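Local coordinates for methyl-CpG-binding domain protein 1 (Homo sapiens, PDB 5W9Q) that represses transcription in the nucleus, recognising methylated CpG through one domain and unmethylated CpG DNA through its third CXXC zinc finger, the part present here, at residues C29-P32 / K33-G36. Residues are numbered along the deposited sequence; the frame is centred on the assembly and turned at random.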
ATOM      1  N   CYS A  29      -4.590   8.670  -0.264  1.00 37.01           N
ATOM      2  CA  CYS A  29      -4.970  10.065   0.085  1.00 40.64           C
ATOM      3  C   CYS A  29      -3.877  10.867   0.783  1.00 39.52           C
ATOM      4  O   CYS A  29      -3.807  12.059   0.615  1.00 42.71           O
ATOM      5  CB  CYS A  29      -6.200  10.076   0.976  1.00 43.18           C
ATOM      6  SG  CYS A  29      -7.598   9.590  -0.031  1.00 47.07           S
ATOM      7  N   ASP A  30      -3.065  10.191   1.574  1.00 36.59           N
ATOM      8  CA  ASP A  30      -1.938  10.819   2.255  1.00 36.40           C
ATOM      9  C   ASP A  30      -0.748  11.172   1.319  1.00 36.06           C
ATOM     10  O   ASP A  30       0.057  12.002   1.666  1.00 36.34           O
ATOM     11  CB  ASP A  30      -1.493   9.901   3.404  1.00 34.46           C
ATOM     12  CG  ASP A  30      -0.237  10.363   4.063  1.00 35.18           C
ATOM     13  OD1 ASP A  30      -0.306  11.304   4.858  1.00 36.88           O
ATOM     14  OD2 ASP A  30       0.833   9.795   3.763  1.00 33.78           O
ATOM     15  N   LYS A  31      -0.617  10.483   0.169  1.00 34.86           N
ATOM     16  CA  LYS A  31       0.456  10.766  -0.800  1.00 35.92           C
ATOM     17  C   LYS A  31       0.350  12.181  -1.322  1.00 39.00           C
ATOM     18  O   LYS A  31      -0.733  12.632  -1.663  1.00 40.39           O
ATOM     19  CB  LYS A  31       0.449   9.752  -1.969  1.00 35.92           C
ATOM     20  CG  LYS A  31       0.733   8.316  -1.512  1.00 34.40           C
ATOM     21  CD  LYS A  31       0.677   7.298  -2.677  1.00 36.69           C
ATOM     22  CE  LYS A  31       1.345   5.970  -2.374  1.00 36.09           C
ATOM     23  NZ  LYS A  31       2.818   6.261  -2.182  1.00 38.67           N
ATOM     24  N   PRO A  32       1.511  12.925  -1.369  1.00 40.81           N
ATOM     25  CA  PRO A  32       1.537  14.248  -1.969  1.00 44.80           C
ATOM     26  C   PRO A  32       0.905  14.294  -3.341  1.00 46.51           C
ATOM     27  O   PRO A  32       0.124  15.186  -3.575  1.00 49.43           O
ATOM     28  CB  PRO A  32       3.035  14.586  -2.068  1.00 46.03           C
ATOM     29  CG  PRO A  32       3.673  13.816  -1.011  1.00 43.49           C
ATOM     30  CD  PRO A  32       2.815  12.575  -0.758  1.00 39.56           C
ATOM     31  N   LYS A  33       1.176  13.303  -4.209  1.00 44.77           N
ATOM     32  CA  LYS A  33       0.599  13.323  -5.566  1.00 47.97           C
ATOM     33  C   LYS A  33      -0.953  13.266  -5.599  1.00 48.91           C
ATOM     34  O   LYS A  33      -1.549  13.679  -6.569  1.00 52.54           O
ATOM     35  CB  LYS A  33       1.175  12.196  -6.453  1.00 47.53           C
ATOM     36  CG  LYS A  33       0.716  10.794  -6.079  1.00 44.45           C
ATOM     37  CD  LYS A  33       1.221   9.729  -7.029  1.00 45.27           C
ATOM     38  CE  LYS A  33       0.876   8.361  -6.445  1.00 42.63           C
ATOM     39  NZ  LYS A  33       0.928   7.266  -7.448  1.00 44.69           N
ATOM     40  N   PHE A  34      -1.567  12.717  -4.552  1.00 46.08           N
ATOM     41  CA  PHE A  34      -3.039  12.693  -4.402  1.00 48.19           C
ATOM     42  C   PHE A  34      -3.581  13.846  -3.574  1.00 51.23           C
ATOM     43  O   PHE A  34      -4.811  14.006  -3.447  1.00 55.07           O
ATOM     44  CB  PHE A  34      -3.477  11.350  -3.866  1.00 44.77           C
ATOM     45  CG  PHE A  34      -3.378  10.240  -4.886  1.00 44.44           C
ATOM     46  CD1 PHE A  34      -4.005  10.356  -6.124  1.00 48.63           C
ATOM     47  CD2 PHE A  34      -2.694   9.069  -4.603  1.00 41.07           C
ATOM     48  CE1 PHE A  34      -3.917   9.338  -7.053  1.00 49.33           C
ATOM     49  CE2 PHE A  34      -2.628   8.032  -5.529  1.00 41.57           C
ATOM     50  CZ  PHE A  34      -3.219   8.179  -6.757  1.00 45.69           C
ATOM     51  N   GLY A  35      -2.683  14.699  -3.099  1.00 51.79           N
ATOM     52  CA  GLY A  35      -3.052  15.940  -2.436  1.00 55.78           C
ATOM     53  C   GLY A  35      -2.916  15.872  -0.932  1.00 53.86           C
ATOM     54  O   GLY A  35      -3.288  16.817  -0.239  1.00 56.69           O
ATOM     55  N   GLY A  36      -2.354  14.769  -0.451  1.00 49.37           N
ATOM     56  CA  GLY A  36      -2.144  14.557   0.949  1.00 48.32           C
ATOM     57  C   GLY A  36      -0.932  15.256   1.465  1.00 49.89           C
ATOM     58  O   GLY A  36      -0.187  15.889   0.704  1.00 51.65           O
TER
HETATM   59  O   HOH W   1      -5.601  13.741  -0.426  0.50 32.02           O
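Lys-31 and Phe-34 meet where the chain folds back on itself after helix 26-30. Lys-31 O is shared by two backbone donors on opposite faces of its plane: Phe-34 N at 3.0 Å, markedly bent at 135°, and Gly-36 N at 2.9 Å. The latter bond encloses Gly-35 N to Pro-32 O (2.9 Å), the paired 6→1 and 5→2 bonds of a Schellman motif closing the 3-10 turn. Gly-35 is its left-handed residue (phi 103°), where a beta carbon would press against the preceding carbonyl oxygen. Gly-36 CA makes a CA-H...O approach to Cys-29 O at 3.0 Å; a beta carbon here would point into 29-32 and collide with that oxygen and Asp-30 C. A water donates to both Cys-29 O and Phe-34 O, bridging helix 26-30 to the turn.

Among the side chains, Lys-31 and Lys-33 run alongside each other in the same direction, Lys-31 CD 3.9 Å from Lys-33 CE. Lys-33 CG, lodged between the backbone N and the carbonyl carbon (chi1 71°), lies over one face of the Phe-34 ring, toward the rim. Lys-31 CB comes obliquely to Phe-34 CD2 at 4.2 Å.

Lys-31 NZ and Lys-33 NZ stand 5.7 Å apart, each charge met by its own partner, a DNA phosphate and Asp-21 respectively, which probably lets the chains run side by side. The turn thus packs Phe-34 beside zinc ligand Cys-28 while Lys-31 reaches the DNA backbone.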